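Local coordinates for protein MgGH51 (PDB 6ZPV) that probably releases terminal alpha-L-arabinofuranosyl units from arabinose-containing polysaccharides by hydrolysis, as a fungal GH51 alpha-L-arabinofuranosidase, at residues Phe569-Gly583 with Pro615-Asn627. Numbering follows the deposited sequence. Where two conformers were deposited one is given.
Sequences FNSVSSTGTLQVLTG and PAFSVSVITVTTN. With SO4 (sulfate ion), chain H.
The Phe-569 ring carries CG2 of Thr-626 over one face, 4.3 Å above its plane and displaced toward the rim, while O of Asn-627 lies in plane at the ring's edge. The C-terminal carboxylate is met at both oxygens: in the conformer given, ND2 of Asn-570 donates to OXT of Asn-627 (3.0 Å), and N of Ser-571 reaches O of Asn-627 nearly straight (168° at the hydrogen) but from above the carbonyl plane. N of Asn-570 also points a weak, bent bond (2.9 Å) at the same O of Asn-627; two successive residues facing one are a classic beta bulge. Ser-573 OG, held between its own backbone N and carbonyl carbon (chi1 59°), accepts from N of Thr-625 at 3.0 Å and donates to O of Thr-575, bridging the two-residue register shift. Beyond it, Thr-577 and Thr-623 lie side by side, one water within bonding distance of both hydroxyls. On the other face, the side chains of Leu-578 and Ile-622 cross at a slant, CD1 touching CG1 at 3.7 Å. Thr-582 OG1 donates to O of Phe-617 (2.8 Å). Paired backbone bonds and a 162° angle identify antiparallel neighbours; the last strand, 618-625, lies between 547-554 and 575-582 in the C-terminal beta-sandwich domain characteristic of GH51 arabinofuranosidases.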
ATOM      1  N   PHE A 569       4.563 -30.944 -28.125  1.00 17.27           N
ATOM      2  CA  PHE A 569       3.447 -31.365 -27.258  1.00 17.66           C
ATOM      3  C   PHE A 569       2.629 -32.468 -27.937  1.00 17.96           C
ATOM      4  O   PHE A 569       2.593 -32.623 -29.178  1.00 19.87           O
ATOM      5  CB  PHE A 569       2.565 -30.173 -26.892  1.00 18.08           C
ATOM      6  CG  PHE A 569       3.254 -29.126 -26.026  1.00 18.64           C
ATOM      7  CD1 PHE A 569       4.082 -28.129 -26.552  1.00 26.17           C
ATOM      8  CD2 PHE A 569       3.201 -29.219 -24.674  1.00 23.24           C
ATOM      9  CE1 PHE A 569       4.795 -27.254 -25.768  1.00 25.17           C
ATOM     10  CE2 PHE A 569       3.871 -28.284 -23.867  1.00 22.73           C
ATOM     11  CZ  PHE A 569       4.645 -27.282 -24.434  1.00 22.64           C
ATOM     12  N   ASN A 570       1.952 -33.248 -27.124  1.00 18.57           N
ATOM     13  CA  ASN A 570       0.947 -34.230 -27.596  0.50 19.33           C
ATOM     14  C   ASN A 570      -0.257 -33.530 -28.214  1.00 20.32           C
ATOM     15  O   ASN A 570      -0.724 -33.947 -29.329  1.00 22.11           O
ATOM     16  CB  ASN A 570       0.490 -35.115 -26.454  0.50 22.47           C
ATOM     17  CG  ASN A 570       1.637 -35.939 -25.945  0.50 28.16           C
ATOM     18  OD1 ASN A 570       2.244 -36.651 -26.723  0.50 34.40           O
ATOM     19  ND2 ASN A 570       1.970 -35.807 -24.676  0.50 30.22           N
ATOM     20  N   SER A 571      -0.795 -32.568 -27.509  1.00 20.11           N
ATOM     21  CA  SER A 571      -1.993 -31.828 -27.961  1.00 21.65           C
ATOM     22  C   SER A 571      -1.874 -30.363 -27.619  1.00 19.26           C
ATOM     23  O   SER A 571      -1.320 -30.019 -26.519  1.00 19.10           O
ATOM     24  CB  SER A 571      -3.219 -32.385 -27.420  1.00 28.82           C
ATOM     25  OG  SER A 571      -3.213 -32.335 -26.029  1.00 36.23           O
ATOM     26  N   VAL A 572      -2.430 -29.498 -28.456  1.00 19.12           N
ATOM     27  CA  VAL A 572      -2.570 -28.045 -28.178  1.00 18.16           C
ATOM     28  C   VAL A 572      -3.999 -27.705 -28.615  1.00 17.44           C
ATOM     29  O   VAL A 572      -4.476 -28.130 -29.723  1.00 19.95           O
ATOM     30  CB  VAL A 572      -1.557 -27.182 -28.937  1.00 18.64           C
ATOM     31  CG1 VAL A 572      -1.745 -25.684 -28.713  1.00 18.25           C
ATOM     32  CG2 VAL A 572      -0.148 -27.633 -28.632  1.00 20.04           C
ATOM     33  N   SER A 573      -4.697 -26.924 -27.828  1.00 14.54           N
ATOM     34  CA  SER A 573      -6.034 -26.461 -28.181  1.00 15.23           C
ATOM     35  C   SER A 573      -6.020 -25.746 -29.524  1.00 14.12           C
ATOM     36  O   SER A 573      -5.073 -25.117 -29.907  1.00 15.53           O
ATOM     37  CB  SER A 573      -6.574 -25.603 -27.073  1.00 14.82           C
ATOM     38  OG  SER A 573      -5.774 -24.468 -26.787  1.00 15.32           O
ATOM     39  N   SER A 574      -7.176 -25.850 -30.220  1.00 15.47           N
ATOM     40  CA  SER A 574      -7.388 -25.246 -31.551  1.00 16.34           C
ATOM     41  C   SER A 574      -7.694 -23.766 -31.473  1.00 14.88           C
ATOM     42  O   SER A 574      -7.685 -23.102 -32.504  1.00 16.53           O
ATOM     43  CB  SER A 574      -8.514 -26.022 -32.301  1.00 22.10           C
ATOM     44  OG  SER A 574      -7.987 -27.317 -32.593  1.00 29.61           O
ATOM     45  N   THR A 575      -8.097 -23.297 -30.277  1.00 14.54           N
ATOM     46  CA  THR A 575      -8.311 -21.877 -30.008  1.00 15.51           C
ATOM     47  C   THR A 575      -7.617 -21.510 -28.699  1.00 14.48           C
ATOM     48  O   THR A 575      -7.270 -22.390 -27.897  1.00 15.59           O
ATOM     49  CB  THR A 575      -9.812 -21.532 -29.925  1.00 15.92           C
ATOM     50  OG1 THR A 575     -10.370 -22.218 -28.800  1.00 18.66           O
ATOM     51  CG2 THR A 575     -10.560 -21.855 -31.187  1.00 18.10           C
ATOM     52  N   GLY A 576      -7.379 -20.240 -28.527  1.00 14.24           N
ATOM     53  CA  GLY A 576      -6.799 -19.686 -27.307  1.00 15.51           C
ATOM     54  C   GLY A 576      -7.404 -18.307 -27.041  1.00 14.64           C
ATOM     55  O   GLY A 576      -8.090 -17.737 -27.944  1.00 17.03           O
ATOM     56  N   THR A 577      -7.150 -17.776 -25.855  1.00 12.61           N
ATOM     57  CA  THR A 577      -7.493 -16.426 -25.557  1.00 12.73           C
ATOM     58  C   THR A 577      -6.294 -15.516 -25.795  1.00 12.19           C
ATOM     59  O   THR A 577      -5.146 -15.944 -25.643  1.00 14.01           O
ATOM     60  CB  THR A 577      -8.055 -16.259 -24.161  1.00 14.45           C
ATOM     61  OG1 THR A 577      -6.959 -16.474 -23.293  1.00 16.72           O
ATOM     62  CG2 THR A 577      -9.243 -17.162 -23.876  1.00 14.30           C
ATOM     63  N   LEU A 578      -6.586 -14.272 -26.181  1.00 12.13           N
ATOM     64  CA  LEU A 578      -5.604 -13.218 -26.375  1.00 11.85           C
ATOM     65  C   LEU A 578      -5.995 -12.027 -25.512  1.00 11.60           C
ATOM     66  O   LEU A 578      -7.146 -11.548 -25.614  1.00 13.56           O
ATOM     67  CB  LEU A 578      -5.532 -12.815 -27.854  1.00 12.43           C
ATOM     68  CG  LEU A 578      -4.663 -11.599 -28.184  1.00 12.71           C
ATOM     69  CD1 LEU A 578      -3.185 -11.799 -27.849  1.00 13.41           C
ATOM     70  CD2 LEU A 578      -4.831 -11.164 -29.646  1.00 14.69           C
ATOM     71  N   GLN A 579      -5.067 -11.499 -24.739  1.00 12.06           N
ATOM     72  CA  GLN A 579      -5.261 -10.250 -23.962  1.00 11.95           C
ATOM     73  C   GLN A 579      -4.135  -9.326 -24.359  1.00 11.49           C
ATOM     74  O   GLN A 579      -2.988  -9.730 -24.272  1.00 13.37           O
ATOM     75  CB  GLN A 579      -5.209 -10.562 -22.448  1.00 12.80           C
ATOM     76  CG  GLN A 579      -6.231 -11.589 -22.012  1.00 14.56           C
ATOM     77  CD  GLN A 579      -6.018 -12.073 -20.597  1.00 13.99           C
ATOM     78  OE1 GLN A 579      -5.505 -13.240 -20.339  1.00 18.67           O
ATOM     79  NE2 GLN A 579      -6.420 -11.261 -19.711  1.00 14.48           N
ATOM     80  N   VAL A 580      -4.472  -8.095 -24.755  1.00 11.86           N
ATOM     81  CA  VAL A 580      -3.460  -7.145 -25.279  0.70 13.11           C
ATOM     82  C   VAL A 580      -3.630  -5.793 -24.599  1.00 12.17           C
ATOM     83  O   VAL A 580      -4.744  -5.239 -24.605  1.00 13.87           O
ATOM     84  CB  VAL A 580      -3.642  -6.916 -26.799  0.70 13.80           C
ATOM     85  CG1 VAL A 580      -2.573  -6.024 -27.391  0.70 16.47           C
ATOM     86  CG2 VAL A 580      -3.705  -8.196 -27.571  0.70 14.98           C
ATOM     87  N   LEU A 581      -2.542  -5.267 -24.098  1.00 11.52           N
ATOM     88  CA  LEU A 581      -2.410  -3.909 -23.577  1.00 11.67           C
ATOM     89  C   LEU A 581      -1.471  -3.129 -24.507  1.00 11.89           C
ATOM     90  O   LEU A 581      -0.290  -3.522 -24.623  1.00 12.60           O
ATOM     91  CB  LEU A 581      -1.846  -3.963 -22.167  1.00 12.98           C
ATOM     92  CG  LEU A 581      -1.668  -2.613 -21.469  1.00 15.26           C
ATOM     93  CD1 LEU A 581      -3.013  -2.078 -20.989  1.00 16.89           C
ATOM     94  CD2 LEU A 581      -0.711  -2.795 -20.282  1.00 18.61           C
ATOM     95  N   THR A 582      -1.958  -2.102 -25.151  1.00 12.15           N
ATOM     96  CA  THR A 582      -1.122  -1.339 -26.096  1.00 12.94           C
ATOM     97  C   THR A 582      -1.723   0.056 -26.272  1.00 13.96           C
ATOM     98  O   THR A 582      -2.773   0.357 -25.690  1.00 17.28           O
ATOM     99  CB  THR A 582      -0.959  -2.069 -27.437  1.00 13.96           C
ATOM    100  OG1 THR A 582       0.036  -1.445 -28.243  1.00 14.73           O
ATOM    101  CG2 THR A 582      -2.215  -2.145 -28.236  1.00 13.96           C
ATOM    102  N   GLY A 583      -1.025   0.913 -26.941  1.00 14.17           N
ATOM    103  CA  GLY A 583      -1.453   2.267 -27.240  1.00 15.38           C
ATOM    104  C   GLY A 583      -0.230   3.097 -27.590  1.00 14.83           C
ATOM    105  O   GLY A 583       0.886   2.582 -27.697  1.00 15.17           O
ATOM    106  N   PRO A 615       2.065  -5.774 -31.587  1.00 14.27           N
ATOM    107  CA  PRO A 615       2.191  -4.370 -31.922  1.00 14.72           C
ATOM    108  C   PRO A 615       3.358  -3.717 -31.221  1.00 14.21           C
ATOM    109  O   PRO A 615       3.771  -4.145 -30.119  1.00 14.07           O
ATOM    110  CB  PRO A 615       0.837  -3.718 -31.513  1.00 14.74           C
ATOM    111  CG  PRO A 615      -0.100  -4.884 -31.485  1.00 16.19           C
ATOM    112  CD  PRO A 615       0.741  -6.072 -31.042  1.00 14.05           C
ATOM    113  N   ALA A 616       3.876  -2.627 -31.799  1.00 14.72           N
ATOM    114  CA  ALA A 616       4.775  -1.743 -31.048  1.00 15.21           C
ATOM    115  C   ALA A 616       4.177  -1.426 -29.672  1.00 13.62           C
ATOM    116  O   ALA A 616       2.963  -1.267 -29.559  1.00 14.92           O
ATOM    117  CB  ALA A 616       4.957  -0.449 -31.817  1.00 17.01           C
ATOM    118  N   PHE A 617       5.014  -1.353 -28.680  1.00 13.39           N
ATOM    119  CA  PHE A 617       4.624  -0.951 -27.325  1.00 13.34           C
ATOM    120  C   PHE A 617       3.405  -1.762 -26.888  1.00 12.46           C
ATOM    121  O   PHE A 617       2.310  -1.196 -26.658  1.00 13.02           O
ATOM    122  CB  PHE A 617       4.374   0.552 -27.226  1.00 14.48           C
ATOM    123  CG  PHE A 617       5.601   1.362 -27.563  1.00 16.50           C
ATOM    124  CD1 PHE A 617       6.790   1.271 -26.795  1.00 17.07           C
ATOM    125  CD2 PHE A 617       5.625   2.160 -28.672  1.00 17.30           C
ATOM    126  CE1 PHE A 617       7.939   1.928 -27.138  1.00 18.76           C
ATOM    127  CE2 PHE A 617       6.787   2.858 -29.020  1.00 18.91           C
ATOM    128  CZ  PHE A 617       7.930   2.718 -28.256  1.00 18.43           C
ATOM    129  N   SER A 618       3.571  -3.067 -26.733  1.00 12.38           N
ATOM    130  CA  SER A 618       2.445  -3.918 -26.302  1.00 12.42           C
ATOM    131  C   SER A 618       2.876  -4.956 -25.264  1.00 12.36           C
ATOM    132  O   SER A 618       4.027  -5.450 -25.286  1.00 13.05           O
ATOM    133  CB  SER A 618       1.808  -4.608 -27.488  1.00 13.17           C
ATOM    134  OG  SER A 618       2.677  -5.517 -28.151  1.00 13.42           O
ATOM    135  N   VAL A 619       1.910  -5.333 -24.440  1.00 11.97           N
ATOM    136  CA  VAL A 619       2.011  -6.476 -23.550  1.00 11.74           C
ATOM    137  C   VAL A 619       0.849  -7.393 -23.932  1.00 11.54           C
ATOM    138  O   VAL A 619      -0.312  -6.959 -23.919  1.00 12.10           O
ATOM    139  CB  VAL A 619       1.878  -6.124 -22.054  1.00 12.62           C
ATOM    140  CG1 VAL A 619       2.045  -7.368 -21.200  1.00 13.75           C
ATOM    141  CG2 VAL A 619       2.898  -5.050 -21.683  1.00 14.07           C
ATOM    142  N   SER A 620       1.148  -8.651 -24.251  1.00 11.41           N
ATOM    143  CA  SER A 620       0.136  -9.608 -24.721  1.00 11.83           C
ATOM    144  C   SER A 620       0.237 -10.886 -23.915  1.00 11.83           C
ATOM    145  O   SER A 620       1.351 -11.324 -23.570  1.00 12.85           O
ATOM    146  CB  SER A 620       0.268  -9.906 -26.197  1.00 11.97           C
ATOM    147  OG  SER A 620       0.302  -8.706 -26.972  1.00 12.97           O
ATOM    148  N   VAL A 621      -0.891 -11.544 -23.731  1.00 11.47           N
ATOM    149  CA  VAL A 621      -0.930 -12.896 -23.131  1.00 11.80           C
ATOM    150  C   VAL A 621      -1.798 -13.760 -24.039  1.00 11.49           C
ATOM    151  O   VAL A 621      -2.975 -13.421 -24.267  1.00 12.18           O
ATOM    152  CB  VAL A 621      -1.522 -12.898 -21.722  1.00 12.52           C
ATOM    153  CG1 VAL A 621      -1.502 -14.315 -21.155  1.00 13.57           C
ATOM    154  CG2 VAL A 621      -0.782 -11.911 -20.825  1.00 13.34           C
ATOM    155  N   ILE A 622      -1.228 -14.852 -24.504  1.00 11.39           N
ATOM    156  CA  ILE A 622      -1.962 -15.867 -25.273  1.00 11.59           C
ATOM    157  C   ILE A 622      -2.084 -17.074 -24.361  1.00 12.48           C
ATOM    158  O   ILE A 622      -1.044 -17.580 -23.864  1.00 12.36           O
ATOM    159  CB  ILE A 622      -1.277 -16.224 -26.611  1.00 12.54           C
ATOM    160  CG1 ILE A 622      -1.293 -14.998 -27.506  1.00 14.00           C
ATOM    161  CG2 ILE A 622      -2.009 -17.417 -27.253  1.00 13.83           C
ATOM    162  CD1 ILE A 622      -0.488 -15.156 -28.808  1.00 15.54           C
ATOM    163  N   THR A 623      -3.309 -17.570 -24.124  1.00 11.92           N
ATOM    164  CA  THR A 623      -3.543 -18.748 -23.278  1.00 12.82           C
ATOM    165  C   THR A 623      -4.099 -19.866 -24.144  1.00 12.81           C
ATOM    166  O   THR A 623      -5.186 -19.698 -24.750  1.00 13.88           O
ATOM    167  CB  THR A 623      -4.480 -18.430 -22.125  1.00 13.27           C
ATOM    168  OG1 THR A 623      -3.963 -17.310 -21.382  1.00 14.04           O
ATOM    169  CG2 THR A 623      -4.641 -19.613 -21.209  1.00 14.89           C
ATOM    170  N   VAL A 624      -3.425 -20.992 -24.146  1.00 12.81           N
ATOM    171  CA  VAL A 624      -3.879 -22.220 -24.836  1.00 13.07           C
ATOM    172  C   VAL A 624      -3.867 -23.352 -23.809  1.00 13.89           C
ATOM    173  O   VAL A 624      -3.331 -23.188 -22.704  1.00 18.10           O
ATOM    174  CB  VAL A 624      -2.959 -22.532 -26.042  1.00 13.73           C
ATOM    175  CG1 VAL A 624      -3.134 -21.469 -27.096  1.00 14.88           C
ATOM    176  CG2 VAL A 624      -1.504 -22.747 -25.692  1.00 14.48           C
ATOM    177  N   THR A 625      -4.417 -24.490 -24.158  1.00 13.96           N
ATOM    178  CA  THR A 625      -4.288 -25.716 -23.347  1.00 14.00           C
ATOM    179  C   THR A 625      -3.281 -26.623 -24.042  1.00 14.13           C
ATOM    180  O   THR A 625      -3.431 -26.891 -25.231  1.00 16.91           O
ATOM    181  CB  THR A 625      -5.625 -26.363 -23.072  1.00 16.40           C
ATOM    182  OG1 THR A 625      -6.466 -25.409 -22.422  1.00 19.50           O
ATOM    183  CG2 THR A 625      -5.487 -27.567 -22.208  1.00 19.24           C
ATOM    184  N   THR A 626      -2.337 -27.179 -23.270  1.00 14.56           N
ATOM    185  CA  THR A 626      -1.341 -28.140 -23.807  1.00 15.63           C
ATOM    186  C   THR A 626      -1.290 -29.387 -22.930  1.00 16.53           C
ATOM    187  O   THR A 626      -1.494 -29.283 -21.712  1.00 17.29           O
ATOM    188  CB  THR A 626       0.052 -27.529 -23.937  1.00 14.56           C
ATOM    189  OG1 THR A 626       0.583 -27.276 -22.644  1.00 14.51           O
ATOM    190  CG2 THR A 626       0.060 -26.283 -24.778  1.00 16.65           C
ATOM    191  N   ASN A 627      -0.939 -30.501 -23.546  1.00 17.70           N
ATOM    192  CA  ASN A 627      -0.628 -31.756 -22.813  0.55 19.26           C
ATOM    193  C   ASN A 627       0.417 -32.529 -23.628  1.00 21.47           C
ATOM    194  O   ASN A 627       0.637 -32.208 -24.803  1.00 22.76           O
ATOM    195  CB  ASN A 627      -1.882 -32.586 -22.447  0.55 23.32           C
ATOM    196  CG  ASN A 627      -2.876 -31.959 -21.469  0.55 33.30           C
ATOM    197  OD1 ASN A 627      -2.689 -32.072 -20.242  0.55 34.10           O
ATOM    198  ND2 ASN A 627      -3.976 -31.367 -21.979  0.55 31.05           N
ATOM    199  OXT ASN A 627       1.016 -33.496 -23.089  0.55 29.17           O
TER
HETATM  200  S   SO4 H 718      -9.726 -28.531 -28.978  0.79 23.44           S
HETATM  201  O1  SO4 H 718      -8.815 -29.150 -28.061  1.00 48.82           O
HETATM  202  O2  SO4 H 718      -9.475 -27.087 -28.884  1.00 30.05           O
HETATM  203  O3  SO4 H 718      -9.240 -28.890 -30.294  1.00 51.47           O
HETATM  204  O4  SO4 H 718     -11.001 -29.048 -28.863  1.00 22.27           O
HETATM  205  O   HOH W   1      -4.622 -29.737 -25.469  1.00 35.28           O
HETATM  206  O   HOH W   2      -4.791 -14.918 -22.604  1.00 14.17           O